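Geranyltranstransferase (Campylobacter jejuni, PDB 3NPK) probably joins geranyl diphosphate and isopentenyl diphosphate into farnesyl diphosphate, releasing pyrophosphate, in isoprenoid biosynthesis. Local coordinates at residues 5-18 and 59-71. Residues are numbered along the deposited sequence; the frame is centred on the assembly and turned at random.
Sequences LKELFIHHLEKNLP and LNQALDVALALEF
Phe9 and His12, one turn apart on helix 5-14, send their rings down onto helix 59-71, which crosses at -70° with the axes 10.1 Å apart. Phe9 is a knob in a hole formed by Leu63, Ala66, Leu67 and Glu70. With CG anti to the backbone N (chi1 -177°), its ring extends far enough that Phe9 CE1 comes 3.7 Å from Ala66 CB, and the small alanine lets it lie close to the helix backbone. The ring's edge meets the carbonyl oxygen of Leu63, while its CZ touches the aliphatic CG of Glu70. The Glu70 chain, bent at chi2, brings OE2 to the backbone N of Ala44, which donates a hydrogen bond to it.

The imidazole of His12 does two jobs. One face rests on Leu63, whose CB sits 3.5 Å from the centroid of the His12 ring and almost on the ring normal, a CH-pi contact; over the opposite face lies Asn16 ND2, itself donating to His12 O at 2.8 Å. At the ring edge, His12 NE2 donates to Asp64 OD1 (2.8 Å), the acceptor lying in the ring plane but the bond bent to 144°. The oxygen is met on its anti side, and the carboxylate is turned obliquely to the ring. Asp64 would probably favour the protonated imidazole.

Leucines close one end: Leu8 CD2 meets Leu59 CD2 tip to tip at 3.7 Å and also packs on Leu63. At the other, Leu67 CD2 abuts Asn16 CB, and Pro18 CG lies 3.7 Å from Phe71 CZ; the compact Pro18 also packs on Leu144 of the second subunit. The arrangement is an oblique helix-helix packing with a knob-into-hole centre, laying the N-terminal helix across a core helix of the all-alpha polyprenyl synthetase fold, with the Glu70 side chain about 5 Å from the bound pyrophosphate.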
ATOM      1  N   LEU A   5     -22.690 -14.175   7.847  1.00 17.78           N
ATOM      2  CA  LEU A   5     -21.640 -13.231   7.476  1.00 17.03           C
ATOM      3  C   LEU A   5     -20.446 -13.913   6.831  1.00 16.36           C
ATOM      4  O   LEU A   5     -19.802 -13.334   5.971  1.00 16.10           O
ATOM      5  CB  LEU A   5     -21.171 -12.431   8.701  1.00 18.21           C
ATOM      6  CG  LEU A   5     -22.250 -11.566   9.360  1.00 20.26           C
ATOM      7  CD1 LEU A   5     -21.716 -10.752  10.561  1.00 19.19           C
ATOM      8  CD2 LEU A   5     -22.899 -10.664   8.337  1.00 22.51           C
ATOM      9  N   LYS A   6     -20.146 -15.134   7.258  1.00 16.90           N
ATOM     10  CA  LYS A   6     -19.027 -15.871   6.682  1.00 18.47           C
ATOM     11  C   LYS A   6     -19.254 -16.086   5.187  1.00 17.78           C
ATOM     12  O   LYS A   6     -18.378 -15.790   4.355  1.00 17.84           O
ATOM     13  CB  LYS A   6     -18.873 -17.222   7.379  1.00 21.50           C
ATOM     14  CG  LYS A   6     -17.871 -18.145   6.738  1.00 25.43           C
ATOM     15  CD  LYS A   6     -17.849 -19.489   7.463  1.00 28.96           C
ATOM     16  CE  LYS A   6     -16.573 -20.254   7.169  1.00 31.84           C
ATOM     17  NZ  LYS A   6     -16.426 -20.544   5.729  1.00 33.77           N
ATOM     18  N   GLU A   7     -20.434 -16.605   4.847  1.00 17.28           N
ATOM     19  CA  GLU A   7     -20.745 -16.900   3.455  1.00 18.65           C
ATOM     20  C   GLU A   7     -20.944 -15.621   2.643  1.00 16.36           C
ATOM     21  O   GLU A   7     -20.524 -15.534   1.488  1.00 16.28           O
ATOM     22  CB  GLU A   7     -21.964 -17.819   3.351  1.00 23.37           C
ATOM     23  CG  GLU A   7     -21.686 -19.216   3.890  1.00 28.95           C
ATOM     24  CD  GLU A   7     -20.382 -19.810   3.347  1.00 34.55           C
ATOM     25  OE1 GLU A   7     -20.155 -19.758   2.112  1.00 37.50           O
ATOM     26  OE2 GLU A   7     -19.581 -20.330   4.157  1.00 36.20           O
ATOM     27  N   LEU A   8     -21.560 -14.617   3.266  1.00 15.13           N
ATOM     28  CA  LEU A   8     -21.748 -13.332   2.616  1.00 15.18           C
ATOM     29  C   LEU A   8     -20.405 -12.763   2.184  1.00 14.24           C
ATOM     30  O   LEU A   8     -20.242 -12.318   1.046  1.00 15.31           O
ATOM     31  CB  LEU A   8     -22.450 -12.358   3.556  1.00 16.46           C
ATOM     32  CG  LEU A   8     -22.770 -10.978   2.985  1.00 18.26           C
ATOM     33  CD1 LEU A   8     -23.900 -11.062   1.977  1.00 20.12           C
ATOM     34  CD2 LEU A   8     -23.136 -10.015   4.107  1.00 18.13           C
ATOM     35  N   PHE A   9     -19.434 -12.762   3.095  1.00 12.18           N
ATOM     36  CA  PHE A   9     -18.109 -12.247   2.743  1.00 11.15           C
ATOM     37  C   PHE A   9     -17.361 -13.093   1.682  1.00 11.30           C
ATOM     38  O   PHE A   9     -16.752 -12.551   0.751  1.00 11.59           O
ATOM     39  CB  PHE A   9     -17.204 -12.060   3.959  1.00 11.72           C
ATOM     40  CG  PHE A   9     -15.890 -11.475   3.582  1.00 11.06           C
ATOM     41  CD1 PHE A   9     -15.829 -10.156   3.131  1.00 12.38           C
ATOM     42  CD2 PHE A   9     -14.737 -12.256   3.542  1.00 12.35           C
ATOM     43  CE1 PHE A   9     -14.635  -9.599   2.701  1.00 11.19           C
ATOM     44  CE2 PHE A   9     -13.531 -11.705   3.120  1.00 11.53           C
ATOM     45  CZ  PHE A   9     -13.476 -10.370   2.705  1.00 11.76           C
ATOM     46  N   ILE A  10     -17.409 -14.415   1.810  1.00 12.50           N
ATOM     47  CA  ILE A  10     -16.783 -15.253   0.793  1.00 14.08           C
ATOM     48  C   ILE A  10     -17.360 -14.971  -0.601  1.00 14.16           C
ATOM     49  O   ILE A  10     -16.623 -14.861  -1.578  1.00 13.66           O
ATOM     50  CB  ILE A  10     -16.934 -16.737   1.128  1.00 16.28           C
ATOM     51  CG1 ILE A  10     -16.071 -17.066   2.352  1.00 18.30           C
ATOM     52  CG2 ILE A  10     -16.508 -17.601  -0.073  1.00 16.88           C
ATOM     53  CD1 ILE A  10     -16.354 -18.415   2.958  1.00 19.53           C
ATOM     54  N   HIS A  11     -18.681 -14.859  -0.688  1.00 14.05           N
ATOM     55  CA  HIS A  11     -19.323 -14.572  -1.962  1.00 15.73           C
ATOM     56  C   HIS A  11     -18.858 -13.201  -2.486  1.00 14.87           C
ATOM     57  O   HIS A  11     -18.579 -13.037  -3.678  1.00 14.80           O
ATOM     58  CB  HIS A  11     -20.840 -14.622  -1.774  1.00 18.90           C
ATOM     59  CG  HIS A  11     -21.620 -14.384  -3.026  1.00 24.63           C
ATOM     60  ND1 HIS A  11     -21.840 -15.370  -3.966  1.00 27.81           N
ATOM     61  CD2 HIS A  11     -22.257 -13.279  -3.482  1.00 27.26           C
ATOM     62  CE1 HIS A  11     -22.569 -14.878  -4.953  1.00 28.20           C
ATOM     63  NE2 HIS A  11     -22.834 -13.611  -4.683  1.00 28.31           N
ATOM     64  N   HIS A  12     -18.733 -12.227  -1.589  1.00 12.71           N
ATOM     65  CA  HIS A  12     -18.286 -10.895  -1.991  1.00 12.17           C
ATOM     66  C   HIS A  12     -16.856 -10.937  -2.525  1.00 12.14           C
ATOM     67  O   HIS A  12     -16.558 -10.356  -3.564  1.00 12.68           O
ATOM     68  CB  HIS A  12     -18.393  -9.925  -0.814  1.00 12.58           C
ATOM     69  CG  HIS A  12     -18.163  -8.494  -1.183  1.00 12.63           C
ATOM     70  ND1 HIS A  12     -19.116  -7.731  -1.821  1.00 13.06           N
ATOM     71  CD2 HIS A  12     -17.085  -7.686  -1.011  1.00 12.34           C
ATOM     72  CE1 HIS A  12     -18.649  -6.508  -2.002  1.00 13.45           C
ATOM     73  NE2 HIS A  12     -17.415  -6.455  -1.530  1.00 12.62           N
ATOM     74  N   LEU A  13     -15.978 -11.639  -1.811  1.00 11.85           N
ATOM     75  CA  LEU A  13     -14.588 -11.765  -2.227  1.00 12.91           C
ATOM     76  C   LEU A  13     -14.509 -12.421  -3.601  1.00 13.58           C
ATOM     77  O   LEU A  13     -13.788 -11.957  -4.484  1.00 13.32           O
ATOM     78  CB  LEU A  13     -13.803 -12.576  -1.191  1.00 13.66           C
ATOM     79  CG  LEU A  13     -12.318 -12.866  -1.476  1.00 15.24           C
ATOM     80  CD1 LEU A  13     -11.546 -13.090  -0.170  1.00 17.03           C
ATOM     81  CD2 LEU A  13     -12.157 -14.063  -2.383  1.00 18.76           C
ATOM     82  N   GLU A  14     -15.272 -13.487  -3.797  1.00 14.26           N
ATOM     83  CA  GLU A  14     -15.167 -14.219  -5.047  1.00 16.60           C
ATOM     84  C   GLU A  14     -15.626 -13.419  -6.274  1.00 15.70           C
ATOM     85  O   GLU A  14     -15.172 -13.677  -7.387  1.00 17.81           O
ATOM     86  CB  GLU A  14     -15.855 -15.580  -4.921  1.00 19.55           C
ATOM     87  CG  GLU A  14     -15.068 -16.466  -3.952  1.00 23.24           C
ATOM     88  CD  GLU A  14     -15.630 -17.858  -3.762  1.00 29.15           C
ATOM     89  OE1 GLU A  14     -16.779 -18.109  -4.175  1.00 31.28           O
ATOM     90  OE2 GLU A  14     -14.916 -18.696  -3.168  1.00 30.75           O
ATOM     91  N   LYS A  15     -16.488 -12.424  -6.080  1.00 14.55           N
ATOM     92  CA  LYS A  15     -16.900 -11.590  -7.210  1.00 15.57           C
ATOM     93  C   LYS A  15     -16.175 -10.245  -7.269  1.00 14.37           C
ATOM     94  O   LYS A  15     -16.514  -9.375  -8.081  1.00 16.20           O
ATOM     95  CB  LYS A  15     -18.412 -11.404  -7.233  1.00 19.88           C
ATOM     96  CG  LYS A  15     -18.951 -10.696  -6.037  1.00 22.66           C
ATOM     97  CD  LYS A  15     -20.428 -11.015  -5.870  1.00 26.17           C
ATOM     98  CE  LYS A  15     -21.211  -9.747  -5.718  1.00 29.67           C
ATOM     99  NZ  LYS A  15     -21.043  -8.952  -6.969  1.00 30.61           N
ATOM    100  N   ASN A  16     -15.158 -10.095  -6.420  1.00 12.91           N
ATOM    101  CA  ASN A  16     -14.374  -8.871  -6.361  1.00 11.67           C
ATOM    102  C   ASN A  16     -12.875  -9.147  -6.394  1.00 11.47           C
ATOM    103  O   ASN A  16     -12.087  -8.430  -5.783  1.00 12.00           O
ATOM    104  CB  ASN A  16     -14.761  -8.054  -5.118  1.00 11.44           C
ATOM    105  CG  ASN A  16     -16.069  -7.324  -5.316  1.00 12.06           C
ATOM    106  OD1 ASN A  16     -16.115  -6.302  -6.012  1.00 13.60           O
ATOM    107  ND2 ASN A  16     -17.147  -7.872  -4.755  1.00 11.52           N
ATOM    108  N   LEU A  17     -12.476 -10.189  -7.112  1.00 11.44           N
ATOM    109  CA  LEU A  17     -11.057 -10.497  -7.196  1.00 11.68           C
ATOM    110  C   LEU A  17     -10.390  -9.411  -8.031  1.00 12.24           C
ATOM    111  O   LEU A  17     -10.877  -9.057  -9.105  1.00 14.98           O
ATOM    112  CB  LEU A  17     -10.841 -11.864  -7.850  1.00 13.68           C
ATOM    113  CG  LEU A  17     -11.400 -13.017  -7.015  1.00 14.20           C
ATOM    114  CD1 LEU A  17     -11.466 -14.303  -7.861  1.00 15.35           C
ATOM    115  CD2 LEU A  17     -10.575 -13.236  -5.726  1.00 14.49           C
ATOM    116  N   PRO A  18      -9.284  -8.856  -7.536  1.00 12.64           N
ATOM    117  CA  PRO A  18      -8.633  -7.777  -8.284  1.00 13.34           C
ATOM    118  C   PRO A  18      -8.042  -8.316  -9.582  1.00 13.75           C
ATOM    119  O   PRO A  18      -7.427  -9.381  -9.589  1.00 14.19           O
ATOM    120  CB  PRO A  18      -7.513  -7.296  -7.346  1.00 15.84           C
ATOM    121  CG  PRO A  18      -7.462  -8.244  -6.229  1.00 17.97           C
ATOM    122  CD  PRO A  18      -8.555  -9.243  -6.316  1.00 13.87           C
ATOM    123  N   LEU A  59     -24.483  -3.044   6.246  1.00 11.87           N
ATOM    124  CA  LEU A  59     -23.684  -4.271   6.167  1.00 13.10           C
ATOM    125  C   LEU A  59     -23.139  -4.521   4.755  1.00 12.62           C
ATOM    126  O   LEU A  59     -21.950  -4.813   4.563  1.00 13.32           O
ATOM    127  CB  LEU A  59     -24.501  -5.475   6.645  1.00 14.39           C
ATOM    128  CG  LEU A  59     -23.694  -6.771   6.635  1.00 16.44           C
ATOM    129  CD1 LEU A  59     -22.598  -6.687   7.699  1.00 16.88           C
ATOM    130  CD2 LEU A  59     -24.619  -7.955   6.862  1.00 20.09           C
ATOM    131  N   ASN A  60     -23.989  -4.390   3.746  1.00 12.32           N
ATOM    132  CA  ASN A  60     -23.501  -4.649   2.399  1.00 12.44           C
ATOM    133  C   ASN A  60     -22.410  -3.674   1.964  1.00 11.74           C
ATOM    134  O   ASN A  60     -21.414  -4.061   1.343  1.00 12.20           O
ATOM    135  CB  ASN A  60     -24.672  -4.659   1.426  1.00 13.64           C
ATOM    136  CG  ASN A  60     -25.561  -5.851   1.650  1.00 17.38           C
ATOM    137  OD1 ASN A  60     -25.188  -6.978   1.320  1.00 21.20           O
ATOM    138  ND2 ASN A  60     -26.739  -5.621   2.232  1.00 18.24           N
ATOM    139  N   GLN A  61     -22.594  -2.408   2.304  1.00 11.87           N
ATOM    140  CA  GLN A  61     -21.624  -1.380   1.958  1.00 10.66           C
ATOM    141  C   GLN A  61     -20.303  -1.651   2.672  1.00 10.88           C
ATOM    142  O   GLN A  61     -19.229  -1.320   2.153  1.00 11.63           O
ATOM    143  CB  GLN A  61     -22.178  -0.010   2.356  1.00 12.34           C
ATOM    144  CG  GLN A  61     -23.414   0.385   1.532  1.00 12.23           C
ATOM    145  CD  GLN A  61     -24.747  -0.047   2.134  1.00 14.97           C
ATOM    146  OE1 GLN A  61     -24.829  -0.972   2.939  1.00 15.05           O
ATOM    147  NE2 GLN A  61     -25.812   0.616   1.712  1.00 16.87           N
ATOM    148  N   ALA A  62     -20.391  -2.266   3.854  1.00  9.88           N
ATOM    149  CA  ALA A  62     -19.207  -2.596   4.648  1.00  9.21           C
ATOM    150  C   ALA A  62     -18.376  -3.716   4.055  1.00  9.09           C
ATOM    151  O   ALA A  62     -17.224  -3.886   4.449  1.00  9.80           O
ATOM    152  CB  ALA A  62     -19.607  -2.956   6.084  1.00 11.03           C
ATOM    153  N   LEU A  63     -18.965  -4.518   3.171  1.00  9.46           N
ATOM    154  CA  LEU A  63     -18.235  -5.649   2.626  1.00  9.56           C
ATOM    155  C   LEU A  63     -16.950  -5.209   1.931  1.00  9.31           C
ATOM    156  O   LEU A  63     -15.945  -5.921   2.002  1.00 10.21           O
ATOM    157  CB  LEU A  63     -19.114  -6.451   1.660  1.00  9.48           C
ATOM    158  CG  LEU A  63     -20.227  -7.253   2.333  1.00 10.17           C
ATOM    159  CD1 LEU A  63     -21.269  -7.676   1.304  1.00 11.68           C
ATOM    160  CD2 LEU A  63     -19.711  -8.453   3.118  1.00 11.47           C
ATOM    161  N   ASP A  64     -16.974  -4.049   1.269  1.00  9.51           N
ATOM    162  CA  ASP A  64     -15.772  -3.540   0.593  1.00  9.26           C
ATOM    163  C   ASP A  64     -14.689  -3.185   1.612  1.00  9.17           C
ATOM    164  O   ASP A  64     -13.501  -3.284   1.320  1.00  9.65           O
ATOM    165  CB  ASP A  64     -16.068  -2.289  -0.236  1.00 10.46           C
ATOM    166  CG  ASP A  64     -16.775  -2.587  -1.540  1.00 11.55           C
ATOM    167  OD1 ASP A  64     -16.741  -3.752  -2.007  1.00 11.79           O
ATOM    168  OD2 ASP A  64     -17.355  -1.631  -2.112  1.00 12.56           O
ATOM    169  N   VAL A  65     -15.091  -2.757   2.807  1.00  9.11           N
ATOM    170  CA  VAL A  65     -14.108  -2.383   3.823  1.00  8.93           C
ATOM    171  C   VAL A  65     -13.489  -3.658   4.392  1.00  9.18           C
ATOM    172  O   VAL A  65     -12.271  -3.730   4.600  1.00  9.76           O
ATOM    173  CB  VAL A  65     -14.753  -1.508   4.943  1.00  9.22           C
ATOM    174  CG1 VAL A  65     -13.687  -0.996   5.899  1.00  9.29           C
ATOM    175  CG2 VAL A  65     -15.512  -0.340   4.323  1.00 10.64           C
ATOM    176  N   ALA A  66     -14.319  -4.673   4.623  1.00  8.81           N
ATOM    177  CA  ALA A  66     -13.819  -5.989   5.012  1.00  9.69           C
ATOM    178  C   ALA A  66     -12.860  -6.532   3.953  1.00  9.33           C
ATOM    179  O   ALA A  66     -11.831  -7.148   4.282  1.00  9.61           O
ATOM    180  CB  ALA A  66     -14.984  -6.964   5.222  1.00 11.88           C
ATOM    181  N   LEU A  67     -13.198  -6.320   2.680  1.00  8.76           N
ATOM    182  CA  LEU A  67     -12.349  -6.771   1.583  1.00 10.00           C
ATOM    183  C   LEU A  67     -10.966  -6.114   1.643  1.00  8.65           C
ATOM    184  O   LEU A  67      -9.939  -6.791   1.494  1.00 10.22           O
ATOM    185  CB  LEU A  67     -13.013  -6.467   0.243  1.00 13.68           C
ATOM    186  CG  LEU A  67     -12.376  -7.151  -0.970  1.00 15.17           C
ATOM    187  CD1 LEU A  67     -12.452  -8.661  -0.787  1.00 16.46           C
ATOM    188  CD2 LEU A  67     -13.116  -6.721  -2.224  1.00 18.01           C
ATOM    189  N   ALA A  68     -10.936  -4.808   1.886  1.00  9.33           N
ATOM    190  CA  ALA A  68      -9.670  -4.088   2.015  1.00  9.80           C
ATOM    191  C   ALA A  68      -8.794  -4.693   3.124  1.00  8.35           C
ATOM    192  O   ALA A  68      -7.574  -4.858   2.942  1.00 10.37           O
ATOM    193  CB  ALA A  68      -9.931  -2.618   2.291  1.00  9.69           C
ATOM    194  N   LEU A  69      -9.409  -5.015   4.266  1.00  8.57           N
ATOM    195  CA  LEU A  69      -8.694  -5.653   5.374  1.00  8.78           C
ATOM    196  C   LEU A  69      -8.067  -6.966   4.953  1.00  9.14           C
ATOM    197  O   LEU A  69      -6.900  -7.229   5.270  1.00 10.01           O
ATOM    198  CB  LEU A  69      -9.625  -5.914   6.552  1.00 11.60           C
ATOM    199  CG  LEU A  69      -9.845  -4.785   7.536  1.00 13.80           C
ATOM    200  CD1 LEU A  69     -11.055  -5.147   8.405  1.00 16.12           C
ATOM    201  CD2 LEU A  69      -8.594  -4.550   8.373  1.00 13.96           C
ATOM    202  N   GLU A  70      -8.834  -7.785   4.233  1.00  9.94           N
ATOM    203  CA  GLU A  70      -8.316  -9.080   3.811  1.00  9.55           C
ATOM    204  C   GLU A  70      -7.267  -8.949   2.693  1.00  8.98           C
ATOM    205  O   GLU A  70      -6.360  -9.786   2.602  1.00  9.24           O
ATOM    206  CB  GLU A  70      -9.461 -10.029   3.440  1.00 10.54           C
ATOM    207  CG  GLU A  70     -10.316 -10.351   4.654  1.00 11.66           C
ATOM    208  CD  GLU A  70      -9.606 -11.200   5.730  1.00 12.40           C
ATOM    209  OE1 GLU A  70      -8.702 -12.016   5.412  1.00 14.48           O
ATOM    210  OE2 GLU A  70      -9.976 -11.061   6.912  1.00 11.80           O
ATOM    211  N   PHE A  71      -7.359  -7.895   1.879  1.00  8.18           N
ATOM    212  CA  PHE A  71      -6.303  -7.635   0.889  1.00  8.25           C
ATOM    213  C   PHE A  71      -4.993  -7.330   1.613  1.00  8.30           C
ATOM    214  O   PHE A  71      -3.936  -7.836   1.227  1.00  9.23           O
ATOM    215  CB  PHE A  71      -6.649  -6.460  -0.037  1.00  9.24           C
ATOM    216  CG  PHE A  71      -7.635  -6.790  -1.151  1.00  9.91           C
ATOM    217  CD1 PHE A  71      -8.259  -8.025  -1.248  1.00 10.08           C
ATOM    218  CD2 PHE A  71      -7.945  -5.824  -2.085  1.00 10.84           C
ATOM    219  CE1 PHE A  71      -9.167  -8.289  -2.281  1.00 10.38           C
ATOM    220  CE2 PHE A  71      -8.848  -6.064  -3.113  1.00 11.87           C
ATOM    221  CZ  PHE A  71      -9.460  -7.304  -3.210  1.00 10.47           C
TER